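Local coordinates for Poly(3-hydroxyalkanoate) polymerase subunit PhaC (Cupriavidus necator, PDB 5HZ2), which polymerises (R)-3-hydroxybutyryl-CoA into polyhydroxybutyrate, an intracellular energy reserve, releasing CoA, at residues K33-P38 / G356-K361; P283-Y288 / E330-W335. All coordinates share one frame; numbering follows the deposited sequence.

How the contacts relate
The two contacts show two ways in which distant parts of the enzyme's C-terminal, alpha/beta hydrolase domain are joined beside its central sheet. Contact 1 joins residues 318 positions apart, the approach to strand 39-42 and the chain leaving helix 347-357, and contact 2 is nested inside the loop so formed. Their centres lie about 31 Å apart and their nearest atoms about 16 Å apart, so they do not touch. Contact 1 sits beside the starts of strands 112-117 and 139-145, at the other end of strand 112-117 from the predicted nucleophile Cys118. Contact 2 packs short helices 284-288 and 332-337 against strand 298-303 of the same sheet. Both are structural joints away from the active site.

Contact 1 (K33-P38 / G356-K361); sequences KVHARP and GQAGAK. With SO4 (sulfate ion), chain F.
Lys33 and Lys361 meet loosely, CB to CB at 4.3 Å, at the outer end of this pairing. A water bridges them, lying 2.9 Å from Lys33 O and accepting a bond from Lys361 NZ; it also reaches a sulfate ion, probably from the crystallisation liquor, which Lys33 N holds directly. At Val34 the carbonyl O receives a CA-H...O contact from Lys361 CA. His35 forms an antiparallel, non-hydrogen-bonded pair with Lys361. With CG beside the backbone N (chi1 -70°), its ring receives the extended lysine chain over one face: Lys361 CG stands 4.0 Å from the ring centroid, a CH-pi contact, and CE lies 3.4 Å from His35 CE1. His69 stacks on the ring and Gly68 O engages ND1, fixing its rotation. Ala358 CB fits against His35 CB at 3.5 Å. Ala36 N then donates to Ala360 O through a bent bond of 132°, whereas Arg37 N reaches Ala358 O more directly (2.9 Å, 165°). The Arg37 chain runs on, extended from CG to NE, until NH1 meets Gln357 O at 2.9 Å; that oxygen lies in the guanidinium plane, whereas NH1 stands above the carbonyl plane. Two carbonyls at the end of helix 347-357 are thus taken up by one arginine just before Gly359 turns the chain with positive phi, and strand 361-363 pairs with 33-35 as a small antiparallel sheet beside the main one of the alpha/beta hydrolase fold.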
loop_
_atom_site.group_PDB
_atom_site.type_symbol
_atom_site.label_atom_id
_atom_site.label_comp_id
_atom_site.label_asym_id
_atom_site.label_seq_id
_atom_site.Cartn_x
_atom_site.Cartn_y
_atom_site.Cartn_z
ATOM N N LYS A 33 -18.111 -13.249 44.898
ATOM C CA LYS A 33 -17.539 -11.956 45.112
ATOM C C LYS A 33 -17.237 -11.193 43.788
ATOM O O LYS A 33 -17.075 -11.784 42.724
ATOM C CB LYS A 33 -16.295 -12.096 45.884
ATOM C CG LYS A 33 -16.540 -12.860 47.177
ATOM C CD LYS A 33 -15.463 -12.515 48.174
ATOM C CE LYS A 33 -15.179 -13.690 49.099
ATOM N NZ LYS A 33 -13.740 -13.671 49.484
ATOM N N VAL A 34 -17.169 -9.883 43.910
ATOM C CA VAL A 34 -16.870 -9.043 42.790
ATOM C C VAL A 34 -16.016 -7.895 43.250
ATOM O O VAL A 34 -16.070 -7.505 44.387
ATOM C CB VAL A 34 -18.151 -8.442 42.169
ATOM C CG1 VAL A 34 -19.072 -9.521 41.638
ATOM C CG2 VAL A 34 -18.879 -7.536 43.157
ATOM N N HIS A 35 -15.230 -7.357 42.343
ATOM C CA HIS A 35 -14.497 -6.155 42.616
ATOM C C HIS A 35 -15.308 -4.982 43.057
ATOM O O HIS A 35 -16.438 -4.768 42.615
ATOM C CB HIS A 35 -13.659 -5.750 41.389
ATOM C CG HIS A 35 -12.522 -6.677 41.132
ATOM N ND1 HIS A 35 -12.606 -7.730 40.249
ATOM C CD2 HIS A 35 -11.272 -6.680 41.612
ATOM C CE1 HIS A 35 -11.441 -8.348 40.210
ATOM N NE2 HIS A 35 -10.639 -7.765 41.080
ATOM N N ALA A 36 -14.686 -4.154 43.889
ATOM C CA ALA A 36 -15.333 -2.979 44.392
ATOM C C ALA A 36 -15.824 -2.042 43.252
ATOM O O ALA A 36 -16.915 -1.483 43.334
ATOM C CB ALA A 36 -14.395 -2.197 45.317
ATOM N N ARG A 37 -14.981 -1.816 42.234
ATOM C CA ARG A 37 -15.301 -0.918 41.136
ATOM C C ARG A 37 -15.937 -1.700 39.995
ATOM O O ARG A 37 -15.388 -2.694 39.552
ATOM C CB ARG A 37 -14.065 -0.258 40.569
ATOM C CG ARG A 37 -13.313 0.513 41.593
ATOM C CD ARG A 37 -12.478 1.545 40.948
ATOM N NE ARG A 37 -11.912 2.367 41.971
ATOM C CZ ARG A 37 -10.642 2.433 42.283
ATOM N NH1 ARG A 37 -9.721 1.729 41.634
ATOM N NH2 ARG A 37 -10.287 3.247 43.265
ATOM N N PRO A 38 -17.059 -1.218 39.506
ATOM C CA PRO A 38 -17.737 -1.902 38.416
ATOM C C PRO A 38 -17.152 -1.367 37.121
ATOM O O PRO A 38 -16.411 -0.371 37.138
ATOM C CB PRO A 38 -19.177 -1.391 38.568
ATOM C CG PRO A 38 -18.993 0.009 38.961
ATOM C CD PRO A 38 -17.796 -0.009 39.895
ATOM N N GLY A 356 -6.489 -5.200 38.190
ATOM C CA GLY A 356 -5.572 -4.283 38.828
ATOM C C GLY A 356 -6.117 -2.898 39.105
ATOM O O GLY A 356 -5.624 -2.200 39.961
ATOM N N GLN A 357 -7.114 -2.479 38.348
ATOM C CA GLN A 357 -7.700 -1.166 38.531
ATOM C C GLN A 357 -9.032 -1.180 39.240
ATOM O O GLN A 357 -9.658 -0.158 39.396
ATOM C CB GLN A 357 -8.022 -0.607 37.147
ATOM C CG GLN A 357 -7.065 -1.006 36.050
ATOM C CD GLN A 357 -5.808 -0.200 36.122
ATOM O OE1 GLN A 357 -5.800 0.866 36.689
ATOM N NE2 GLN A 357 -4.743 -0.711 35.543
ATOM N N ALA A 358 -9.472 -2.349 39.641
ATOM C CA ALA A 358 -10.876 -2.509 40.074
ATOM C C ALA A 358 -11.075 -2.653 41.609
ATOM O O ALA A 358 -12.214 -2.766 42.043
ATOM C CB ALA A 358 -11.479 -3.732 39.446
ATOM N N GLY A 359 -9.976 -2.611 42.351
ATOM C CA GLY A 359 -9.993 -2.697 43.796
ATOM C C GLY A 359 -10.217 -4.075 44.360
ATOM O O GLY A 359 -10.190 -5.075 43.682
ATOM N N ALA A 360 -10.510 -4.115 45.654
ATOM C CA ALA A 360 -10.607 -5.362 46.386
ATOM C C ALA A 360 -11.933 -6.046 46.123
ATOM O O ALA A 360 -12.951 -5.415 45.878
ATOM C CB ALA A 360 -10.424 -5.060 47.890
ATOM N N LYS A 361 -11.933 -7.357 46.173
ATOM C CA LYS A 361 -13.170 -8.097 46.088
ATOM C C LYS A 361 -14.010 -8.040 47.357
ATOM O O LYS A 361 -13.472 -8.024 48.433
ATOM C CB LYS A 361 -12.924 -9.516 45.661
ATOM C CG LYS A 361 -12.596 -9.584 44.175
ATOM C CD LYS A 361 -12.870 -10.945 43.609
ATOM C CE LYS A 361 -12.413 -10.974 42.178
ATOM N NZ LYS A 361 -12.321 -12.369 41.681
HETATM S S SO4 F . -15.965 -16.588 43.237
HETATM O O1 SO4 F . -16.175 -15.295 43.865
HETATM O O2 SO4 F . -17.205 -17.330 43.055
HETATM O O3 SO4 F . -15.285 -16.469 41.951
HETATM O O4 SO4 F . -15.065 -17.336 44.105
HETATM O O HOH W 1 -14.941 -13.486 41.757
#

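Contact 2 (P283-Y288 / E330-W335); sequences PWTAAY and ESPQQW. With SO4 (sulfate ion), chain G.
Trp284 takes the crowded position between its backbone N and carbonyl carbon (chi1 81°), which sends the indole toward Pro332, away from the line of its helix, while Tyr288, with CG anti to the backbone N (chi1 -170°), extends its ring across to Pro332 and Trp335. Pro332 fills the space between these aromatic groups. Its CB lies 3.5 Å from Trp284 CH2, its CG packs against Thr285 CG2 at 3.7 Å, and its CA sits over one face of the Tyr288 ring, a CH-pi contact displaced toward the rim. Pro332 O approaches the indole near the ring plane, 3.3 Å from Trp284 CH2. On the inner side, Tyr288 CE1 comes over a face of Trp335, 3.5 Å from its CG, the planes being inclined at 51°. Phe300 of strand 298-303 meets both Tyr288 and Trp335 edge-to-face, and Tyr288 OH is held by Pro329 O. At the pyrrole edge of the indole, Trp284 NE1 donates to sulfate O3 at 3.1 Å, and Arg277 binds the same ion. Glu330 turns outward to a salt bridge with Lys250 of the second subunit. Ser331 OG caps helix 332-337 with a weak bond from Gln333 N. Helix 284-288 belongs to the beta-alpha-beta crossover between strands 271-276 and 298-303, so the contact is the packing of a crossover helix against a neighbouring connection in an alpha/beta hydrolase fold.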
loop_
_atom_site.group_PDB
_atom_site.type_symbol
_atom_site.label_atom_id
_atom_site.label_comp_id
_atom_site.label_asym_id
_atom_site.label_seq_id
_atom_site.Cartn_x
_atom_site.Cartn_y
_atom_site.Cartn_z
ATOM N N PRO A 283 -8.296 0.649 11.308
ATOM C CA PRO A 283 -6.940 0.141 11.111
ATOM C C PRO A 283 -6.214 0.076 12.421
ATOM O O PRO A 283 -6.303 1.024 13.241
ATOM C CB PRO A 283 -6.317 1.135 10.115
ATOM C CG PRO A 283 -7.509 1.707 9.374
ATOM C CD PRO A 283 -8.649 1.718 10.356
ATOM N N TRP A 284 -5.464 -1.003 12.645
ATOM C CA TRP A 284 -4.795 -1.153 13.933
ATOM C C TRP A 284 -3.791 0.011 14.192
ATOM O O TRP A 284 -3.606 0.456 15.357
ATOM C CB TRP A 284 -4.122 -2.491 14.148
ATOM C CG TRP A 284 -2.782 -2.724 13.571
ATOM C CD1 TRP A 284 -2.514 -3.262 12.330
ATOM C CD2 TRP A 284 -1.517 -2.429 14.167
ATOM N NE1 TRP A 284 -1.171 -3.312 12.137
ATOM C CE2 TRP A 284 -0.529 -2.786 13.233
ATOM C CE3 TRP A 284 -1.115 -1.868 15.398
ATOM C CZ2 TRP A 284 0.836 -2.654 13.497
ATOM C CZ3 TRP A 284 0.263 -1.783 15.687
ATOM C CH2 TRP A 284 1.211 -2.125 14.721
ATOM N N THR A 285 -3.188 0.485 13.104
ATOM C CA THR A 285 -2.217 1.594 13.226
ATOM C C THR A 285 -2.914 2.917 13.613
ATOM O O THR A 285 -2.305 3.767 14.302
ATOM C CB THR A 285 -1.455 1.732 11.908
ATOM O OG1 THR A 285 -2.414 1.883 10.887
ATOM C CG2 THR A 285 -0.598 0.520 11.609
ATOM N N ALA A 286 -4.199 3.058 13.249
ATOM C CA ALA A 286 -5.053 4.204 13.709
ATOM C C ALA A 286 -5.412 4.080 15.190
ATOM O O ALA A 286 -5.311 5.041 15.945
ATOM C CB ALA A 286 -6.306 4.350 12.872
ATOM N N ALA A 287 -5.775 2.885 15.634
ATOM C CA ALA A 287 -5.969 2.700 17.089
ATOM C C ALA A 287 -4.690 2.967 17.840
ATOM O O ALA A 287 -4.698 3.573 18.893
ATOM C CB ALA A 287 -6.486 1.310 17.382
ATOM N N TYR A 288 -3.561 2.510 17.304
ATOM C CA TYR A 288 -2.283 2.757 17.922
ATOM C C TYR A 288 -1.960 4.251 18.078
ATOM O O TYR A 288 -1.363 4.630 19.081
ATOM C CB TYR A 288 -1.154 2.078 17.168
ATOM C CG TYR A 288 0.136 2.122 17.928
ATOM C CD1 TYR A 288 0.421 1.176 18.908
ATOM C CD2 TYR A 288 1.079 3.089 17.657
ATOM C CE1 TYR A 288 1.631 1.199 19.608
ATOM C CE2 TYR A 288 2.313 3.144 18.339
ATOM C CZ TYR A 288 2.580 2.257 19.364
ATOM O OH TYR A 288 3.808 2.263 20.056
ATOM N N GLU A 330 6.636 5.933 18.860
ATOM C CA GLU A 330 5.672 6.674 18.057
ATOM C C GLU A 330 5.110 5.875 16.880
ATOM O O GLU A 330 3.915 5.905 16.600
ATOM C CB GLU A 330 6.290 7.975 17.524
ATOM C CG GLU A 330 5.230 8.923 16.997
ATOM C CD GLU A 330 5.763 10.173 16.252
ATOM O OE1 GLU A 330 6.970 10.346 15.976
ATOM O OE2 GLU A 330 4.920 10.994 15.881
ATOM N N SER A 331 5.955 5.118 16.226
ATOM C CA SER A 331 5.563 4.394 15.000
ATOM C C SER A 331 5.032 2.988 15.333
ATOM O O SER A 331 5.726 2.231 16.036
ATOM C CB SER A 331 6.784 4.181 14.058
ATOM O OG SER A 331 6.480 3.204 13.008
ATOM N N PRO A 332 3.867 2.644 14.827
ATOM C CA PRO A 332 3.342 1.274 15.040
ATOM C C PRO A 332 4.207 0.184 14.467
ATOM O O PRO A 332 4.260 -0.900 15.071
ATOM C CB PRO A 332 1.979 1.287 14.326
ATOM C CG PRO A 332 1.929 2.489 13.519
ATOM C CD PRO A 332 2.902 3.478 14.114
ATOM N N GLN A 333 4.905 0.423 13.361
ATOM C CA GLN A 333 5.789 -0.617 12.838
ATOM C C GLN A 333 6.934 -0.918 13.827
ATOM O O GLN A 333 7.284 -2.055 14.020
ATOM C CB GLN A 333 6.245 -0.361 11.409
ATOM C CG GLN A 333 5.160 -0.631 10.362
ATOM C CD GLN A 333 4.602 -2.069 10.350
ATOM O OE1 GLN A 333 3.395 -2.270 10.433
ATOM N NE2 GLN A 333 5.484 -3.064 10.214
ATOM N N GLN A 334 7.494 0.108 14.459
ATOM C CA GLN A 334 8.462 -0.085 15.467
ATOM C C GLN A 334 7.910 -0.830 16.686
ATOM O O GLN A 334 8.558 -1.723 17.234
ATOM C CB GLN A 334 8.982 1.291 15.874
ATOM C CG GLN A 334 10.188 1.255 16.723
ATOM C CD GLN A 334 11.235 2.129 16.127
ATOM O OE1 GLN A 334 11.950 1.685 15.219
ATOM N NE2 GLN A 334 11.287 3.400 16.557
ATOM N N TRP A 335 6.682 -0.523 17.069
ATOM C CA TRP A 335 6.002 -1.295 18.126
ATOM C C TRP A 335 5.931 -2.781 17.764
ATOM O O TRP A 335 6.332 -3.660 18.546
ATOM C CB TRP A 335 4.582 -0.732 18.429
ATOM C CG TRP A 335 3.878 -1.445 19.588
ATOM C CD1 TRP A 335 3.952 -1.150 20.886
ATOM C CD2 TRP A 335 3.063 -2.604 19.499
ATOM N NE1 TRP A 335 3.223 -2.017 21.641
ATOM C CE2 TRP A 335 2.654 -2.939 20.807
ATOM C CE3 TRP A 335 2.621 -3.384 18.440
ATOM C CZ2 TRP A 335 1.840 -4.054 21.102
ATOM C CZ3 TRP A 335 1.800 -4.515 18.732
ATOM C CH2 TRP A 335 1.426 -4.830 20.039
HETATM S S SO4 G . 0.765 -4.883 9.239
HETATM O O1 SO4 G . 0.265 -4.415 7.939
HETATM O O2 SO4 G . -0.276 -5.697 9.872
HETATM O O3 SO4 G . 1.109 -3.695 10.055
HETATM O O4 SO4 G . 1.998 -5.674 8.917
#